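Local coordinates for oxidoreductase, short-chain dehydrogenase/reductase family (Aeromonas hydrophila subsp. hydrophila, PDB 3L6E), which is a putative oxidoreductase of the short-chain dehydrogenase/reductase family, probably using a nicotinamide cofactor, perhaps to reduce 3-dehydrosphinganine in sphingolipid metabolism, at the interface of chains A and B. Sequence-based numbering; all coordinates share one arbitrary frame. Chains: chain A/B, Oxidoreductase, short-chain dehydrogenase/reductase family.

The interface of chains A and B. Residues chain A 202-203, 205-206, 209; chain B 213-214, 217.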
loop_
_atom_site.group_PDB
_atom_site.type_symbol
_atom_site.label_atom_id
_atom_site.label_comp_id
_atom_site.label_asym_id
_atom_site.label_seq_id
_atom_site.Cartn_x
_atom_site.Cartn_y
_atom_site.Cartn_z
ATOM N N ASP A 202 0.307 -8.659 11.931
ATOM C CA ASP A 202 -0.455 -8.388 10.717
ATOM C C ASP A 202 0.050 -7.112 10.013
ATOM O O ASP A 202 0.206 -7.087 8.776
ATOM C CB ASP A 202 -1.936 -8.219 11.042
ATOM C CG ASP A 202 -2.635 -9.517 11.452
ATOM O OD1 ASP A 202 -2.134 -10.651 11.230
ATOM O OD2 ASP A 202 -3.753 -9.375 11.984
ATOM N N ALA A 203 0.302 -6.063 10.797
ATOM C CA ALA A 203 0.824 -4.811 10.236
ATOM C C ALA A 203 2.135 -5.129 9.483
ATOM O O ALA A 203 2.217 -4.939 8.275
ATOM C CB ALA A 203 1.030 -3.762 11.333
ATOM N N ALA A 205 3.360 -7.839 8.285
ATOM C CA ALA A 205 3.202 -8.759 7.155
ATOM C C ALA A 205 2.791 -8.039 5.887
ATOM O O ALA A 205 3.329 -8.332 4.806
ATOM C CB ALA A 205 2.223 -9.913 7.503
ATOM N N TYR A 206 1.847 -7.095 6.008
ATOM C CA TYR A 206 1.517 -6.203 4.892
ATOM C C TYR A 206 2.709 -5.377 4.446
ATOM O O TYR A 206 2.948 -5.238 3.256
ATOM C CB TYR A 206 0.398 -5.217 5.250
ATOM C CG TYR A 206 -0.984 -5.808 5.203
ATOM C CD1 TYR A 206 -1.455 -6.445 4.051
ATOM C CD2 TYR A 206 -1.817 -5.744 6.311
ATOM C CE1 TYR A 206 -2.731 -7.000 4.020
ATOM C CE2 TYR A 206 -3.076 -6.276 6.279
ATOM C CZ TYR A 206 -3.532 -6.890 5.138
ATOM O OH TYR A 206 -4.801 -7.422 5.146
ATOM N N ASP A 209 5.518 -7.547 2.814
ATOM C CA ASP A 209 5.098 -7.899 1.461
ATOM C C ASP A 209 5.243 -6.677 0.562
ATOM O O ASP A 209 5.716 -6.778 -0.549
ATOM C CB ASP A 209 3.669 -8.425 1.404
ATOM C CG ASP A 209 3.533 -9.828 1.947
ATOM O OD1 ASP A 209 4.532 -10.392 2.429
ATOM O OD2 ASP A 209 2.412 -10.374 1.889
ATOM N N ALA B 213 -6.434 -10.939 3.100
ATOM C CA ALA B 213 -7.156 -10.643 4.350
ATOM C C ALA B 213 -6.403 -11.135 5.571
ATOM O O ALA B 213 -5.778 -12.200 5.542
ATOM C CB ALA B 213 -8.562 -11.254 4.322
ATOM N N ARG B 214 -6.466 -10.354 6.642
ATOM C CA ARG B 214 -5.804 -10.677 7.909
ATOM C C ARG B 214 -6.803 -10.318 9.000
ATOM O O ARG B 214 -7.781 -9.611 8.721
ATOM C CB ARG B 214 -4.492 -9.890 8.081
ATOM C CG ARG B 214 -3.626 -9.830 6.829
ATOM C CD ARG B 214 -2.160 -9.531 7.128
ATOM N NE ARG B 214 -1.398 -10.774 7.078
ATOM C CZ ARG B 214 -0.674 -11.171 6.037
ATOM N NH1 ARG B 214 -0.551 -10.404 4.962
ATOM N NH2 ARG B 214 -0.041 -12.331 6.101
ATOM N N CYS B 217 -6.552 -6.078 10.662
ATOM C CA CYS B 217 -6.363 -4.884 9.823
ATOM C C CYS B 217 -6.426 -5.229 8.354
ATOM O O CYS B 217 -6.414 -6.416 7.989
ATOM C CB CYS B 217 -5.011 -4.198 10.115
ATOM S SG CYS B 217 -3.528 -5.249 9.852
#
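B:Arg214 reaches across the subunit boundary to A:Tyr206 and A:Ala205 on helix 200-210, a worked example of an arginine whose contacts are made mainly by its methylenes and the flat face of its guanidinium. Its CB lies beside the carboxylate of A:Asp202, 3.9 Å from CG. The next methylene, CG, comes to the phenol end of A:Tyr206, 3.4 Å from CZ. CD then sits above one face of that ring, displaced toward the rim and 3.7 Å from the centroid, a CH-pi contact. Here the chain bends about CG-CD (chi3 101°), and with a similar turn about CD-NE the guanidinium stands nearly perpendicular to the ring, the planes 88° apart, its face on the methyl of A:Ala205, where A:Ala205 CB is 3.5 Å from CZ of B:Arg214. Two acids flank the charged end without pairing with it: A:Asp202 OD1 is 4.2 Å from B:Arg214 NE, and A:Asp209 OD2 is 4.3 Å from B:Arg214 NH1. Both probably steady the positive charge at longer range. The tyrosine is also met by B:Cys217, whose backbone O lies in the ring plane at the edge and takes a weak hydrogen bond from A:Tyr206 OH, 3.4 Å away. The SG of B:Cys217 packs against A:Asp202 CB at 3.6 Å and also borders the ring. In the Rossmann-type SDR fold, helix 200-210 of one subunit receives the loop and the first residue of strand 217-226 of the other; two-fold symmetry repeats the contact in this possibly biological dimer.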